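Local coordinates for protein secretin XcpQ (PDB 4E9J) that forms the outer-membrane channel of the type II secretion system, which exports proteins such as elastase LasB, and is represented here by its periplasmic N0, N1 and N2 domains, at residues 178-186 with 234-242; 114-125 with 149-160. All coordinates share one frame; numbering follows the deposited sequence.

Overall arrangement
Interaction 2 lies near the centre of the chain, in the N1 region, and is largely buried; interaction 1 lies about 30 Å away, centre to centre, in the N2 region, and is only partly buried. They share no helix or strand and do not touch, their nearest atoms being about 10 Å apart, though helix 157-171 leads on to strand 178-182. Interaction 2 joins two antiparallel strands through regular backbone bonds, adds the start of a helix, and is closed at one end by the side-chain amide of N149. Interaction 1 packs a strand on a helix through apolar side chains, and the carboxylate of D241 receives all its cross-segment hydrogen bonds. The second subunit reaches interaction 1 alone.

Interaction 1. Residues 178-186 with 234-242; sequences YSVINLRYG and VQLAQSLDT
D241, at the C-terminal side of helix 227-240, reaches the backbone of R184, Y185 and G186. Its CB rests 3.9 Å from L183 CD2; CG stands anti to the backbone N (chi1 -162°), which carries the carboxylate toward the NH groups of the turn. D241 OD2 accepts R184 N at 2.9 Å through its syn lone pair. D241 OD1 takes two donors: Y185 N from the syn side, tilted from the carboxylate plane, and G186 N at 2.8 Å, nearly along the C-O axis and almost straight (177°). Aspartate suits this place because its two oxygens can receive three successive NH groups, which together hold the carboxylate in one orientation. D241 O meets the Y185 ring at its edge, 3.3 Å from CD2.

I181 and V234 supply the apolar packing between strand and helix. The small A237 lets the strand approach, yet its CB and I181 CD1 are pressed to 3.4 Å. I181 CG2 lies against Q238 NE2, which also bonds weakly to D177 of the second subunit. V234 CG2 presses on S179 CB (3.4 Å); S179 OG hydrogen-bonds to S179 OG of that subunit. Strand 178-182 packs nearly parallel to helix 227-240 (8° between segment axes), pairs with strand 220-224, and continues the sheet into the second subunit.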
ATOM      1  N   TYR A 178       8.931  14.443   0.562  1.00 18.98           N
ATOM      2  CA  TYR A 178       7.684  15.195   0.619  1.00 18.23           C
ATOM      3  C   TYR A 178       7.188  15.360   2.029  1.00 21.40           C
ATOM      4  O   TYR A 178       7.675  14.653   2.913  1.00 18.21           O
ATOM      5  CB  TYR A 178       6.622  14.489  -0.254  1.00 17.32           C
ATOM      6  CG  TYR A 178       6.308  13.058   0.146  1.00 15.51           C
ATOM      7  CD1 TYR A 178       7.013  12.003  -0.388  1.00 18.71           C
ATOM      8  CD2 TYR A 178       5.257  12.765   1.003  1.00 14.73           C
ATOM      9  CE1 TYR A 178       6.674  10.685  -0.108  1.00 19.97           C
ATOM     10  CE2 TYR A 178       4.920  11.449   1.311  1.00 16.07           C
ATOM     11  CZ  TYR A 178       5.602  10.409   0.710  1.00 20.59           C
ATOM     12  OH  TYR A 178       5.313   9.091   0.961  1.00 22.57           O
ATOM     13  N   SER A 179       6.301  16.383   2.243  1.00 20.22           N
ATOM     14  CA  SER A 179       5.576  16.645   3.489  1.00 20.80           C
ATOM     15  C   SER A 179       4.086  16.489   3.225  1.00 26.71           C
ATOM     16  O   SER A 179       3.610  16.836   2.143  1.00 26.99           O
ATOM     17  CB  SER A 179       5.851  18.037   4.033  1.00 23.05           C
ATOM     18  OG  SER A 179       7.148  18.041   4.585  1.00 30.08           O
ATOM     19  N   VAL A 180       3.368  15.954   4.204  1.00 24.20           N
ATOM     20  CA  VAL A 180       1.929  15.738   4.145  1.00 23.69           C
ATOM     21  C   VAL A 180       1.211  16.609   5.183  1.00 26.22           C
ATOM     22  O   VAL A 180       1.611  16.625   6.348  1.00 21.99           O
ATOM     23  CB  VAL A 180       1.631  14.250   4.354  1.00 28.17           C
ATOM     24  CG1 VAL A 180       0.138  14.013   4.504  1.00 28.46           C
ATOM     25  CG2 VAL A 180       2.225  13.427   3.221  1.00 27.94           C
ATOM     26  N   ILE A 181       0.147  17.329   4.741  1.00 22.40           N
ATOM     27  CA  ILE A 181      -0.695  18.173   5.591  1.00 22.51           C
ATOM     28  C   ILE A 181      -2.131  17.730   5.474  1.00 25.04           C
ATOM     29  O   ILE A 181      -2.709  17.855   4.403  1.00 23.85           O
ATOM     30  CB  ILE A 181      -0.592  19.655   5.256  1.00 27.06           C
ATOM     31  CG1 ILE A 181       0.831  20.129   5.337  1.00 29.86           C
ATOM     32  CG2 ILE A 181      -1.508  20.499   6.196  1.00 27.96           C
ATOM     33  CD1 ILE A 181       1.012  21.444   4.717  1.00 46.88           C
ATOM     34  N   ASN A 182      -2.713  17.273   6.571  1.00 22.57           N
ATOM     35  CA  ASN A 182      -4.106  16.843   6.654  1.00 21.68           C
ATOM     36  C   ASN A 182      -4.898  18.087   6.980  1.00 27.58           C
ATOM     37  O   ASN A 182      -4.761  18.610   8.059  1.00 29.01           O
ATOM     38  CB  ASN A 182      -4.271  15.824   7.765  1.00 18.94           C
ATOM     39  CG  ASN A 182      -3.446  14.608   7.518  1.00 27.59           C
ATOM     40  OD1 ASN A 182      -3.822  13.754   6.751  1.00 32.52           O
ATOM     41  ND2 ASN A 182      -2.271  14.534   8.108  1.00 21.62           N
ATOM     42  N   LEU A 183      -5.674  18.607   6.052  1.00 25.48           N
ATOM     43  CA  LEU A 183      -6.406  19.853   6.279  1.00 25.28           C
ATOM     44  C   LEU A 183      -7.620  19.622   7.169  1.00 27.18           C
ATOM     45  O   LEU A 183      -8.484  18.835   6.810  1.00 26.36           O
ATOM     46  CB  LEU A 183      -6.830  20.470   4.939  1.00 24.83           C
ATOM     47  CG  LEU A 183      -5.730  20.758   3.936  1.00 28.69           C
ATOM     48  CD1 LEU A 183      -6.311  20.930   2.575  1.00 28.52           C
ATOM     49  CD2 LEU A 183      -4.917  21.965   4.330  1.00 33.81           C
ATOM     50  N   ARG A 184      -7.678  20.283   8.337  1.00 24.87           N
ATOM     51  CA  ARG A 184      -8.815  20.121   9.260  1.00 25.73           C
ATOM     52  C   ARG A 184     -10.024  21.012   8.894  1.00 28.66           C
ATOM     53  O   ARG A 184     -11.146  20.616   9.144  1.00 27.58           O
ATOM     54  CB  ARG A 184      -8.359  20.416  10.715  1.00 26.13           C
ATOM     55  CG  ARG A 184      -9.424  20.175  11.762  1.00 26.44           C
ATOM     56  CD  ARG A 184      -8.878  20.267  13.176  1.00 33.52           C
ATOM     57  NE  ARG A 184      -9.910  20.006  14.181  1.00 45.10           N
ATOM     58  CZ  ARG A 184      -9.771  20.178  15.496  1.00 60.18           C
ATOM     59  NH1 ARG A 184      -8.626  20.639  16.001  1.00 41.61           N
ATOM     60  NH2 ARG A 184     -10.776  19.898  16.318  1.00 48.73           N
ATOM     61  N   TYR A 185      -9.798  22.227   8.406  1.00 29.01           N
ATOM     62  CA  TYR A 185     -10.863  23.201   8.126  1.00 29.76           C
ATOM     63  C   TYR A 185     -11.094  23.474   6.636  1.00 35.57           C
ATOM     64  O   TYR A 185     -12.240  23.582   6.206  1.00 36.38           O
ATOM     65  CB  TYR A 185     -10.529  24.528   8.828  1.00 30.74           C
ATOM     66  CG  TYR A 185     -10.247  24.341  10.300  1.00 33.80           C
ATOM     67  CD1 TYR A 185     -11.263  23.988  11.187  1.00 34.89           C
ATOM     68  CD2 TYR A 185      -8.949  24.400  10.789  1.00 34.76           C
ATOM     69  CE1 TYR A 185     -10.998  23.753  12.537  1.00 36.47           C
ATOM     70  CE2 TYR A 185      -8.673  24.179  12.136  1.00 35.61           C
ATOM     71  CZ  TYR A 185      -9.701  23.871  13.013  1.00 42.27           C
ATOM     72  OH  TYR A 185      -9.441  23.659  14.350  1.00 40.67           O
ATOM     73  N   GLY A 186     -10.017  23.630   5.885  1.00 31.41           N
ATOM     74  CA  GLY A 186     -10.086  23.948   4.473  1.00 30.25           C
ATOM     75  C   GLY A 186     -10.466  22.782   3.590  1.00 30.50           C
ATOM     76  O   GLY A 186     -10.423  21.617   4.006  1.00 30.81           O
ATOM     77  N   VAL A 234       5.221  24.395   3.200  1.00 30.33           N
ATOM     78  CA  VAL A 234       4.522  23.729   4.316  1.00 29.96           C
ATOM     79  C   VAL A 234       3.979  24.805   5.291  1.00 36.30           C
ATOM     80  O   VAL A 234       2.817  24.742   5.687  1.00 32.93           O
ATOM     81  CB  VAL A 234       5.392  22.658   5.027  1.00 33.69           C
ATOM     82  CG1 VAL A 234       4.740  22.160   6.311  1.00 33.18           C
ATOM     83  CG2 VAL A 234       5.667  21.478   4.093  1.00 34.47           C
ATOM     84  N   GLN A 235       4.800  25.815   5.625  1.00 33.50           N
ATOM     85  CA  GLN A 235       4.367  26.900   6.512  1.00 33.64           C
ATOM     86  C   GLN A 235       3.219  27.687   5.887  1.00 36.62           C
ATOM     87  O   GLN A 235       2.238  27.947   6.567  1.00 34.41           O
ATOM     88  CB  GLN A 235       5.539  27.852   6.849  1.00 35.42           C
ATOM     89  N   LEU A 236       3.342  28.041   4.592  1.00 36.84           N
ATOM     90  CA  LEU A 236       2.306  28.757   3.828  1.00 37.70           C
ATOM     91  C   LEU A 236       1.000  27.960   3.798  1.00 42.55           C
ATOM     92  O   LEU A 236      -0.059  28.559   3.941  1.00 43.59           O
ATOM     93  CB  LEU A 236       2.763  29.021   2.380  1.00 38.26           C
ATOM     94  CG  LEU A 236       1.850  29.971   1.559  1.00 43.84           C
ATOM     95  CD1 LEU A 236       1.884  31.397   2.107  1.00 44.07           C
ATOM     96  CD2 LEU A 236       2.234  29.991   0.083  1.00 47.02           C
ATOM     97  N   ALA A 237       1.073  26.632   3.550  1.00 37.61           N
ATOM     98  CA  ALA A 237      -0.102  25.742   3.550  1.00 36.97           C
ATOM     99  C   ALA A 237      -0.797  25.741   4.901  1.00 40.74           C
ATOM    100  O   ALA A 237      -2.032  25.804   4.956  1.00 39.10           O
ATOM    101  CB  ALA A 237       0.303  24.333   3.167  1.00 37.46           C
ATOM    102  N   GLN A 238      -0.036  25.783   5.991  1.00 39.05           N
ATOM    103  CA  GLN A 238      -0.654  25.829   7.308  1.00 39.66           C
ATOM    104  C   GLN A 238      -1.464  27.104   7.557  1.00 46.94           C
ATOM    105  O   GLN A 238      -2.539  27.006   8.145  1.00 47.18           O
ATOM    106  CB  GLN A 238       0.370  25.507   8.405  1.00 40.22           C
ATOM    107  CG  GLN A 238       0.833  24.031   8.351  1.00 37.57           C
ATOM    108  CD  GLN A 238      -0.224  23.050   8.761  1.00 58.04           C
ATOM    109  OE1 GLN A 238      -1.353  23.419   9.093  1.00 51.46           O
ATOM    110  NE2 GLN A 238       0.127  21.765   8.759  1.00 52.31           N
ATOM    111  N   SER A 239      -1.072  28.251   6.952  1.00 44.89           N
ATOM    112  CA  SER A 239      -1.844  29.494   7.070  1.00 43.60           C
ATOM    113  C   SER A 239      -3.206  29.453   6.342  1.00 46.85           C
ATOM    114  O   SER A 239      -4.064  30.271   6.648  1.00 48.89           O
ATOM    115  CB  SER A 239      -1.021  30.698   6.597  1.00 47.08           C
ATOM    116  OG  SER A 239      -0.981  30.826   5.183  1.00 55.44           O
ATOM    117  N   LEU A 240      -3.401  28.553   5.362  1.00 41.86           N
ATOM    118  CA  LEU A 240      -4.680  28.423   4.657  1.00 40.57           C
ATOM    119  C   LEU A 240      -5.659  27.544   5.421  1.00 41.89           C
ATOM    120  O   LEU A 240      -6.851  27.571   5.123  1.00 43.78           O
ATOM    121  CB  LEU A 240      -4.484  27.836   3.252  1.00 40.89           C
ATOM    122  CG  LEU A 240      -3.503  28.588   2.350  1.00 45.33           C
ATOM    123  CD1 LEU A 240      -3.404  27.904   0.988  1.00 45.16           C
ATOM    124  CD2 LEU A 240      -3.883  30.070   2.201  1.00 44.26           C
ATOM    125  N   ASP A 241      -5.168  26.756   6.378  1.00 33.58           N
ATOM    126  CA  ASP A 241      -6.002  25.899   7.205  1.00 31.30           C
ATOM    127  C   ASP A 241      -6.152  26.449   8.626  1.00 39.77           C
ATOM    128  O   ASP A 241      -6.138  25.697   9.583  1.00 39.02           O
ATOM    129  CB  ASP A 241      -5.394  24.490   7.205  1.00 30.60           C
ATOM    130  CG  ASP A 241      -6.343  23.410   7.644  1.00 33.34           C
ATOM    131  OD1 ASP A 241      -7.502  23.395   7.166  1.00 35.34           O
ATOM    132  OD2 ASP A 241      -5.920  22.541   8.415  1.00 32.89           O
ATOM    133  N   THR A 242      -6.267  27.795   8.746  1.00 41.64           N
ATOM    134  CA  THR A 242      -6.399  28.522  10.019  1.00 61.00           C
ATOM    135  C   THR A 242      -7.877  28.759  10.307  1.00 89.67           C
ATOM    136  O   THR A 242      -8.376  28.305  11.333  1.00 66.71           O
ATOM    137  CB  THR A 242      -5.581  29.834   9.952  1.00 66.63           C
ATOM    138  OG1 THR A 242      -4.196  29.509   9.811  1.00 60.17           O
ATOM    139  CG2 THR A 242      -5.772  30.730  11.183  1.00 64.77           C
TER

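Interaction 2. Residues 114-125 with 149-160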
ATOM      1  N   GLU A 114      -8.142  -0.117 -18.974  1.00 39.08           N
ATOM      2  CA  GLU A 114      -6.888  -0.457 -19.638  1.00 36.12           C
ATOM      3  C   GLU A 114      -5.837  -0.670 -18.563  1.00 35.05           C
ATOM      4  O   GLU A 114      -5.805   0.090 -17.609  1.00 31.62           O
ATOM      5  CB  GLU A 114      -6.427   0.628 -20.621  1.00 37.22           C
ATOM      6  CG  GLU A 114      -5.084   0.323 -21.292  1.00 39.67           C
ATOM      7  CD  GLU A 114      -4.514   1.390 -22.209  1.00 65.02           C
ATOM      8  OE1 GLU A 114      -5.299   2.177 -22.784  1.00 52.11           O
ATOM      9  OE2 GLU A 114      -3.274   1.419 -22.377  1.00 60.97           O
ATOM     10  N   THR A 115      -4.999  -1.720 -18.707  1.00 32.38           N
ATOM     11  CA  THR A 115      -3.844  -2.002 -17.849  1.00 30.61           C
ATOM     12  C   THR A 115      -2.592  -1.638 -18.666  1.00 34.34           C
ATOM     13  O   THR A 115      -2.250  -2.361 -19.604  1.00 32.79           O
ATOM     14  CB  THR A 115      -3.838  -3.442 -17.403  1.00 39.46           C
ATOM     15  OG1 THR A 115      -5.049  -3.692 -16.683  1.00 38.41           O
ATOM     16  CG2 THR A 115      -2.627  -3.762 -16.526  1.00 39.08           C
ATOM     17  N   ARG A 116      -1.922  -0.516 -18.325  1.00 28.73           N
ATOM     18  CA  ARG A 116      -0.770  -0.025 -19.062  1.00 28.54           C
ATOM     19  C   ARG A 116       0.517  -0.067 -18.236  1.00 32.85           C
ATOM     20  O   ARG A 116       0.480   0.283 -17.063  1.00 31.75           O
ATOM     21  CB  ARG A 116      -1.023   1.434 -19.489  1.00 27.38           C
ATOM     22  CG  ARG A 116      -0.034   1.868 -20.551  1.00 33.49           C
ATOM     23  CD  ARG A 116      -0.169   3.305 -20.931  1.00 34.77           C
ATOM     24  NE  ARG A 116      -1.391   3.554 -21.695  1.00 45.32           N
ATOM     25  CZ  ARG A 116      -1.729   4.729 -22.201  1.00 56.79           C
ATOM     26  NH1 ARG A 116      -0.949   5.792 -22.010  1.00 40.38           N
ATOM     27  NH2 ARG A 116      -2.865   4.862 -22.885  1.00 45.46           N
ATOM     28  N   VAL A 117       1.648  -0.480 -18.840  1.00 29.52           N
ATOM     29  CA  VAL A 117       2.962  -0.457 -18.205  1.00 28.81           C
ATOM     30  C   VAL A 117       3.602   0.863 -18.636  1.00 33.59           C
ATOM     31  O   VAL A 117       3.629   1.175 -19.827  1.00 33.47           O
ATOM     32  CB  VAL A 117       3.843  -1.658 -18.622  1.00 31.88           C
ATOM     33  CG1 VAL A 117       5.219  -1.578 -17.961  1.00 31.39           C
ATOM     34  CG2 VAL A 117       3.182  -2.982 -18.271  1.00 30.84           C
ATOM     35  N   ILE A 118       4.089   1.646 -17.680  1.00 31.44           N
ATOM     36  CA  ILE A 118       4.703   2.958 -17.913  1.00 31.09           C
ATOM     37  C   ILE A 118       6.139   2.841 -17.477  1.00 35.71           C
ATOM     38  O   ILE A 118       6.387   2.645 -16.297  1.00 34.59           O
ATOM     39  CB  ILE A 118       3.966   4.088 -17.128  1.00 35.05           C
ATOM     40  CG1 ILE A 118       2.479   4.159 -17.547  1.00 36.46           C
ATOM     41  CG2 ILE A 118       4.623   5.448 -17.384  1.00 35.78           C
ATOM     42  CD1 ILE A 118       1.627   5.241 -16.828  1.00 44.75           C
ATOM     43  N   GLN A 119       7.094   2.919 -18.395  1.00 34.25           N
ATOM     44  CA  GLN A 119       8.491   2.855 -17.997  1.00 34.74           C
ATOM     45  C   GLN A 119       8.892   4.253 -17.513  1.00 38.73           C
ATOM     46  O   GLN A 119       8.396   5.246 -18.029  1.00 36.69           O
ATOM     47  CB  GLN A 119       9.375   2.414 -19.168  1.00 36.71           C
ATOM     48  CG  GLN A 119      10.799   2.059 -18.734  1.00 47.84           C
ATOM     49  CD  GLN A 119      11.339   0.905 -19.529  1.00 62.37           C
ATOM     50  OE1 GLN A 119      11.886   1.086 -20.614  1.00 58.23           O
ATOM     51  NE2 GLN A 119      11.145  -0.310 -19.039  1.00 52.38           N
ATOM     52  N   VAL A 120       9.681   4.310 -16.442  1.00 37.23           N
ATOM     53  CA  VAL A 120      10.193   5.554 -15.836  1.00 37.05           C
ATOM     54  C   VAL A 120      11.682   5.591 -16.166  1.00 39.13           C
ATOM     55  O   VAL A 120      12.376   4.600 -15.986  1.00 38.52           O
ATOM     56  CB  VAL A 120       9.905   5.580 -14.316  1.00 40.77           C
ATOM     57  CG1 VAL A 120      10.468   6.834 -13.661  1.00 40.91           C
ATOM     58  CG2 VAL A 120       8.395   5.484 -14.066  1.00 40.14           C
ATOM     59  N   GLN A 121      12.162   6.723 -16.662  1.00 37.12           N
ATOM     60  CA  GLN A 121      13.539   6.874 -17.117  1.00 37.77           C
ATOM     61  C   GLN A 121      14.592   7.195 -16.062  1.00 40.37           C
ATOM     62  O   GLN A 121      15.589   6.489 -15.989  1.00 41.29           O
ATOM     63  CB  GLN A 121      13.584   7.962 -18.218  1.00 39.97           C
ATOM     64  N   GLN A 122      14.443   8.329 -15.343  1.00 35.22           N
ATOM     65  CA  GLN A 122      15.455   8.876 -14.431  1.00 34.76           C
ATOM     66  C   GLN A 122      15.302   8.524 -12.973  1.00 40.13           C
ATOM     67  O   GLN A 122      16.311   8.377 -12.290  1.00 40.74           O
ATOM     68  CB  GLN A 122      15.467  10.409 -14.526  1.00 35.81           C
ATOM     69  CG  GLN A 122      15.779  10.966 -15.899  1.00 44.69           C
ATOM     70  CD  GLN A 122      15.632  12.468 -15.917  1.00 61.66           C
ATOM     71  OE1 GLN A 122      14.799  13.031 -16.636  1.00 54.73           O
ATOM     72  NE2 GLN A 122      16.439  13.158 -15.135  1.00 55.31           N
ATOM     73  N   SER A 123      14.066   8.432 -12.466  1.00 35.65           N
ATOM     74  CA  SER A 123      13.848   8.187 -11.049  1.00 33.35           C
ATOM     75  C   SER A 123      13.480   6.742 -10.733  1.00 35.64           C
ATOM     76  O   SER A 123      12.785   6.096 -11.542  1.00 32.69           O
ATOM     77  CB  SER A 123      12.763   9.119 -10.542  1.00 33.76           C
ATOM     78  OG  SER A 123      13.148  10.434 -10.891  1.00 37.41           O
ATOM     79  N   PRO A 124      13.901   6.240  -9.536  1.00 32.81           N
ATOM     80  CA  PRO A 124      13.473   4.893  -9.107  1.00 32.62           C
ATOM     81  C   PRO A 124      11.951   4.904  -8.983  1.00 35.29           C
ATOM     82  O   PRO A 124      11.410   5.868  -8.433  1.00 34.82           O
ATOM     83  CB  PRO A 124      14.148   4.697  -7.744  1.00 35.04           C
ATOM     84  CG  PRO A 124      15.137   5.786  -7.608  1.00 39.52           C
ATOM     85  CD  PRO A 124      14.680   6.916  -8.483  1.00 35.78           C
ATOM     86  N   VAL A 125      11.253   3.894  -9.556  1.00 32.07           N
ATOM     87  CA  VAL A 125       9.779   3.888  -9.568  1.00 31.38           C
ATOM     88  C   VAL A 125       9.160   3.937  -8.204  1.00 32.17           C
ATOM     89  O   VAL A 125       8.129   4.579  -8.068  1.00 31.29           O
ATOM     90  CB  VAL A 125       9.095   2.776 -10.420  1.00 35.81           C
ATOM     91  CG1 VAL A 125       9.117   3.143 -11.864  1.00 35.84           C
ATOM     92  CG2 VAL A 125       9.694   1.392 -10.186  1.00 35.71           C
ATOM     93  N   ASN A 149      12.011  -0.962 -14.088  1.00 34.36           N
ATOM     94  CA  ASN A 149      11.798   0.403 -13.597  1.00 33.01           C
ATOM     95  C   ASN A 149      10.514   0.987 -14.214  1.00 33.75           C
ATOM     96  O   ASN A 149      10.484   2.097 -14.770  1.00 32.12           O
ATOM     97  CB  ASN A 149      13.017   1.312 -13.793  1.00 33.46           C
ATOM     98  CG  ASN A 149      13.014   2.445 -12.803  1.00 44.35           C
ATOM     99  OD1 ASN A 149      12.978   2.210 -11.597  1.00 35.51           O
ATOM    100  ND2 ASN A 149      13.062   3.686 -13.243  1.00 35.87           N
ATOM    101  N   ALA A 150       9.448   0.184 -14.114  1.00 29.71           N
ATOM    102  CA  ALA A 150       8.166   0.508 -14.680  1.00 29.58           C
ATOM    103  C   ALA A 150       7.063   0.405 -13.644  1.00 31.73           C
ATOM    104  O   ALA A 150       7.210  -0.254 -12.610  1.00 31.52           O
ATOM    105  CB  ALA A 150       7.876  -0.428 -15.860  1.00 30.70           C
ATOM    106  N   LEU A 151       5.952   1.076 -13.941  1.00 28.33           N
ATOM    107  CA  LEU A 151       4.730   1.077 -13.139  1.00 29.17           C
ATOM    108  C   LEU A 151       3.651   0.383 -13.969  1.00 30.97           C
ATOM    109  O   LEU A 151       3.589   0.630 -15.157  1.00 30.27           O
ATOM    110  CB  LEU A 151       4.247   2.528 -12.918  1.00 29.94           C
ATOM    111  CG  LEU A 151       5.068   3.398 -12.000  1.00 36.84           C
ATOM    112  CD1 LEU A 151       4.636   4.854 -12.106  1.00 36.68           C
ATOM    113  CD2 LEU A 151       4.961   2.927 -10.563  1.00 40.61           C
ATOM    114  N   ILE A 152       2.768  -0.381 -13.344  1.00 28.05           N
ATOM    115  CA  ILE A 152       1.599  -0.951 -14.008  1.00 28.95           C
ATOM    116  C   ILE A 152       0.424  -0.180 -13.441  1.00 32.96           C
ATOM    117  O   ILE A 152       0.239  -0.215 -12.233  1.00 32.05           O
ATOM    118  CB  ILE A 152       1.387  -2.447 -13.774  1.00 32.08           C
ATOM    119  CG1 ILE A 152       2.501  -3.264 -14.395  1.00 31.59           C
ATOM    120  CG2 ILE A 152       0.006  -2.878 -14.382  1.00 34.47           C
ATOM    121  CD1 ILE A 152       2.639  -4.630 -13.810  1.00 34.26           C
ATOM    122  N   ILE A 153      -0.356   0.503 -14.294  1.00 29.04           N
ATOM    123  CA  ILE A 153      -1.551   1.249 -13.887  1.00 29.60           C
ATOM    124  C   ILE A 153      -2.790   0.707 -14.612  1.00 31.37           C
ATOM    125  O   ILE A 153      -2.733   0.533 -15.819  1.00 28.91           O
ATOM    126  CB  ILE A 153      -1.384   2.756 -14.233  1.00 33.69           C
ATOM    127  CG1 ILE A 153      -0.075   3.306 -13.624  1.00 36.19           C
ATOM    128  CG2 ILE A 153      -2.643   3.575 -13.799  1.00 34.59           C
ATOM    129  CD1 ILE A 153      -0.088   4.812 -13.113  1.00 48.58           C
ATOM    130  N   SER A 154      -3.914   0.562 -13.903  1.00 27.72           N
ATOM    131  CA  SER A 154      -5.194   0.208 -14.503  1.00 29.53           C
ATOM    132  C   SER A 154      -6.192   1.346 -14.318  1.00 35.71           C
ATOM    133  O   SER A 154      -6.412   1.768 -13.197  1.00 37.55           O
ATOM    134  CB  SER A 154      -5.779  -1.074 -13.929  1.00 30.29           C
ATOM    135  OG  SER A 154      -4.930  -2.166 -14.216  1.00 32.77           O
ATOM    136  N   ASP A 155      -6.767   1.850 -15.421  1.00 34.58           N
ATOM    137  CA  ASP A 155      -7.748   2.947 -15.426  1.00 34.50           C
ATOM    138  C   ASP A 155      -8.362   3.119 -16.835  1.00 39.61           C
ATOM    139  O   ASP A 155      -8.018   2.358 -17.746  1.00 38.58           O
ATOM    140  CB  ASP A 155      -7.053   4.270 -15.005  1.00 36.57           C
ATOM    141  CG  ASP A 155      -7.923   5.236 -14.230  1.00 46.72           C
ATOM    142  OD1 ASP A 155      -9.151   5.191 -14.402  1.00 46.64           O
ATOM    143  OD2 ASP A 155      -7.367   6.133 -13.569  1.00 55.65           O
ATOM    144  N   ARG A 156      -9.246   4.130 -17.028  1.00 38.41           N
ATOM    145  CA  ARG A 156      -9.777   4.444 -18.366  1.00 38.28           C
ATOM    146  C   ARG A 156      -8.624   5.058 -19.178  1.00 41.93           C
ATOM    147  O   ARG A 156      -7.850   5.831 -18.614  1.00 41.55           O
ATOM    148  CB  ARG A 156     -10.962   5.433 -18.285  1.00 38.36           C
ATOM    149  N   SER A 157      -8.493   4.701 -20.474  1.00 39.53           N
ATOM    150  CA  SER A 157      -7.417   5.193 -21.364  1.00 40.28           C
ATOM    151  C   SER A 157      -7.106   6.691 -21.305  1.00 45.74           C
ATOM    152  O   SER A 157      -5.927   7.067 -21.354  1.00 43.45           O
ATOM    153  CB  SER A 157      -7.655   4.755 -22.806  1.00 45.61           C
ATOM    154  OG  SER A 157      -7.505   3.350 -22.831  1.00 52.75           O
ATOM    155  N   ALA A 158      -8.133   7.539 -21.140  1.00 45.07           N
ATOM    156  CA  ALA A 158      -7.916   8.991 -21.023  1.00 45.60           C
ATOM    157  C   ALA A 158      -7.312   9.362 -19.675  1.00 47.98           C
ATOM    158  O   ALA A 158      -6.540  10.311 -19.589  1.00 47.71           O
ATOM    159  CB  ALA A 158      -9.221   9.737 -21.231  1.00 46.62           C
ATOM    160  N   ASN A 159      -7.648   8.597 -18.632  1.00 44.63           N
ATOM    161  CA  ASN A 159      -7.100   8.835 -17.295  1.00 44.11           C
ATOM    162  C   ASN A 159      -5.629   8.402 -17.234  1.00 45.47           C
ATOM    163  O   ASN A 159      -4.816   9.095 -16.612  1.00 45.23           O
ATOM    164  CB  ASN A 159      -7.908   8.099 -16.236  1.00 45.76           C
ATOM    165  N   ILE A 160      -5.279   7.276 -17.912  1.00 39.66           N
ATOM    166  CA  ILE A 160      -3.902   6.790 -17.908  1.00 37.77           C
ATOM    167  C   ILE A 160      -2.986   7.808 -18.602  1.00 42.42           C
ATOM    168  O   ILE A 160      -1.907   8.061 -18.091  1.00 40.61           O
ATOM    169  CB  ILE A 160      -3.728   5.375 -18.498  1.00 38.87           C
ATOM    170  CG1 ILE A 160      -4.605   4.358 -17.749  1.00 37.87           C
ATOM    171  CG2 ILE A 160      -2.223   4.975 -18.452  1.00 38.58           C
ATOM    172  CD1 ILE A 160      -4.522   2.960 -18.191  1.00 41.66           C
TER
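The side-chain amide of N149 is gripped by V120, S123 and V125, where strand 114-119 leads on to helix 125-132. N149 ND2 gives one hydrogen to V120 O and the other to S123 O, the latter at 3.0 Å and in the amide plane, although ND2 stands above the plane of each carbonyl it meets. N149 OD1 accepts V125 N at 3.2 Å. With CG anti to its backbone N (chi1 -155°), the amide turns into this connection, and asparagine suits the place by offering donor and acceptor together. Its positive phi (49°) belongs to a G1 beta bulge, in which N149 and A150 both face one residue at the end of strand 141-145.

From here the strands run antiparallel. R116 with I153 and I118 with L151 are hydrogen-bonded pairs; R116 N meets I153 O at 2.8 Å. On one face V117 CG1 packs on A150 CB at 3.6 Å, while T115 OG1 and S154 OG share a hydrogen bond, S154 also reaching T79. On the other face I160 CG2 lies 3.5 Å above the guanidinium plane of R116. NE of R116 forms a salt bridge to E114 OE2, approaching from above the carboxylate plane, and NH1 another to E164.

L151 and I153 turn toward helices 125-132 and 157-171, giving the two-helix, three-stranded beta-alpha-beta-beta-alpha fold of the N1 region, whose strand 114-119 also pairs in parallel with strand 55-61 of N0.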